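PDB 5MKI: like-Sm ribonucleoprotein core from Methanococcus vannielii SB, which probably binds RNA, notably uridine-rich stretches, as a seven-membered ring of identical Sm-like subunits. Local coordinates for residues N16-V21 with L28-L33. Residues are numbered along the deposited sequence; the frame is centred on the assembly and turned at random.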
loop_
_atom_site.group_PDB
_atom_site.type_symbol
_atom_site.label_atom_id
_atom_site.label_comp_id
_atom_site.label_asym_id
_atom_site.label_seq_id
_atom_site.Cartn_x
_atom_site.Cartn_y
_atom_site.Cartn_z
ATOM N N ASN A 16 -15.442 16.893 -19.652
ATOM C CA ASN A 16 -15.285 17.671 -20.884
ATOM C C ASN A 16 -14.841 19.102 -20.600
ATOM O O ASN A 16 -15.192 20.029 -21.332
ATOM C CB ASN A 16 -16.566 17.647 -21.722
ATOM C CG ASN A 16 -16.793 16.304 -22.361
ATOM O OD1 ASN A 16 -15.848 15.679 -22.842
ATOM N ND2 ASN A 16 -18.035 15.836 -22.353
ATOM N N THR A 17 -14.082 19.282 -19.521
ATOM C CA THR A 17 -13.308 20.488 -19.273
ATOM C C THR A 17 -11.863 20.081 -19.010
ATOM O O THR A 17 -11.540 18.894 -18.894
ATOM C CB THR A 17 -13.870 21.300 -18.097
ATOM O OG1 THR A 17 -13.609 20.613 -16.862
ATOM C CG2 THR A 17 -15.373 21.508 -18.258
ATOM N N ASN A 18 -10.988 21.080 -18.914
ATOM C CA ASN A 18 -9.567 20.847 -18.690
ATOM C C ASN A 18 -9.257 20.782 -17.199
ATOM O O ASN A 18 -9.653 21.672 -16.437
ATOM C CB ASN A 18 -8.737 21.951 -19.344
ATOM C CG ASN A 18 -7.386 21.460 -19.792
ATOM O OD1 ASN A 18 -6.448 21.361 -19.000
ATOM N ND2 ASN A 18 -7.282 21.127 -21.070
ATOM N N VAL A 19 -8.545 19.728 -16.783
ATOM C CA VAL A 19 -8.160 19.580 -15.385
ATOM C C VAL A 19 -6.655 19.383 -15.303
ATOM O O VAL A 19 -6.004 18.962 -16.258
ATOM C CB VAL A 19 -8.906 18.422 -14.686
ATOM C CG1 VAL A 19 -10.422 18.656 -14.786
ATOM C CG2 VAL A 19 -8.490 17.054 -15.275
ATOM N N THR A 20 -6.109 19.720 -14.147
ATOM C CA THR A 20 -4.709 19.497 -13.819
ATOM C C THR A 20 -4.641 18.439 -12.724
ATOM O O THR A 20 -5.170 18.650 -11.630
ATOM C CB THR A 20 -4.048 20.795 -13.354
ATOM O OG1 THR A 20 -4.258 21.795 -14.354
ATOM C CG2 THR A 20 -2.553 20.608 -13.136
ATOM N N VAL A 21 -4.007 17.310 -13.026
ATOM C CA VAL A 21 -3.833 16.212 -12.073
ATOM C C VAL A 21 -2.414 16.282 -11.527
ATOM O O VAL A 21 -1.451 16.038 -12.260
ATOM C CB VAL A 21 -4.099 14.840 -12.712
ATOM C CG1 VAL A 21 -3.961 13.712 -11.643
ATOM C CG2 VAL A 21 -5.467 14.797 -13.360
ATOM N N LEU A 28 2.899 17.005 -13.115
ATOM C CA LEU A 28 1.604 17.602 -13.412
ATOM C C LEU A 28 1.138 17.083 -14.764
ATOM O O LEU A 28 1.857 17.218 -15.758
ATOM C CB LEU A 28 1.689 19.133 -13.460
ATOM C CG LEU A 28 1.460 19.970 -12.205
ATOM C CD1 LEU A 28 2.632 19.846 -11.232
ATOM C CD2 LEU A 28 1.206 21.428 -12.597
ATOM N N VAL A 29 -0.055 16.495 -14.807
ATOM C CA VAL A 29 -0.661 16.034 -16.052
ATOM C C VAL A 29 -1.914 16.863 -16.285
ATOM O O VAL A 29 -2.805 16.896 -15.429
ATOM C CB VAL A 29 -0.999 14.533 -16.020
ATOM C CG1 VAL A 29 -1.360 14.061 -17.403
ATOM C CG2 VAL A 29 0.159 13.727 -15.464
ATOM N N LYS A 30 -1.986 17.520 -17.439
ATOM C CA LYS A 30 -3.073 18.435 -17.775
ATOM C C LYS A 30 -3.794 17.912 -19.006
ATOM O O LYS A 30 -3.145 17.511 -19.976
ATOM C CB LYS A 30 -2.531 19.849 -18.029
ATOM C CG LYS A 30 -3.560 20.833 -18.577
ATOM C CD LYS A 30 -2.920 22.144 -19.052
ATOM C CE LYS A 30 -3.471 22.588 -20.412
ATOM N NZ LYS A 30 -4.450 23.730 -20.323
ATOM N N GLY A 31 -5.124 17.910 -18.973
ATOM C CA GLY A 31 -5.870 17.396 -20.111
ATOM C C GLY A 31 -7.366 17.555 -19.928
ATOM O O GLY A 31 -7.841 18.081 -18.919
ATOM N N ARG A 32 -8.105 17.072 -20.927
ATOM C CA ARG A 32 -9.566 17.156 -20.954
ATOM C C ARG A 32 -10.171 15.873 -20.378
ATOM O O ARG A 32 -9.973 14.782 -20.929
ATOM C CB ARG A 32 -10.046 17.389 -22.388
ATOM C CG ARG A 32 -11.565 17.517 -22.584
ATOM C CD ARG A 32 -11.900 17.520 -24.082
ATOM N NE ARG A 32 -13.306 17.821 -24.343
ATOM C CZ ARG A 32 -13.812 19.054 -24.366
ATOM N NH1 ARG A 32 -13.027 20.098 -24.138
ATOM N NH2 ARG A 32 -15.099 19.241 -24.605
ATOM N N LEU A 33 -10.936 16.010 -19.296
ATOM C CA LEU A 33 -11.403 14.864 -18.515
ATOM C C LEU A 33 -12.601 14.196 -19.188
ATOM O O LEU A 33 -13.702 14.757 -19.217
ATOM C CB LEU A 33 -11.749 15.309 -17.098
ATOM C CG LEU A 33 -12.200 14.217 -16.116
ATOM C CD1 LEU A 33 -11.018 13.386 -15.631
ATOM C CD2 LEU A 33 -12.958 14.834 -14.943
#
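V19 and V21 face G31 and V29 as the hydrogen-bonded pairs of an antiparallel hairpin, the short strands 18-21 and 28-33 running 146° apart, with V21 N 2.7 Å from V29 O and V19 N 2.8 Å from G31 O. Two further backbone bonds join T17 and N16 to L33: L33 N donates to T17 O, and N16 N meets L33 O almost straight (178° at the hydrogen). K30 and R32, in non-hydrogen-bonded pairs with T20 and N18, turn their CA-H groups to V19 O and T17 O. V19, V21 and V29 point to the buried face, where all three beta-branched residues, well suited to extended backbone, pack on L44, and V19 CG2 lies 4.1 Å from L33 CB. This is the strongly bent sheet of the Sm fold, and strand 67-71 flanks 18-23 on its other edge; V29 also packs on Y69 of a neighbouring subunit. G31, nearly fully extended, has no side chain to add to this interior. N18, T20, K30 and R32 occupy the opposite, more polar face. N18 OD1, on a residue that can bind calcium, sits 3.0 Å from K30 CG; K30 bends at chi3, placing CE, and at chi4, placing NZ for a weak hydrogen bond to OD1. T20 CG2 touches L28 CD2. N16 O lies 3.2 Å above the guanidinium plane of R32, offset toward its rim and not hydrogen-bonded, while N16 OD1 accepts a hydrogen bond from K34 NZ.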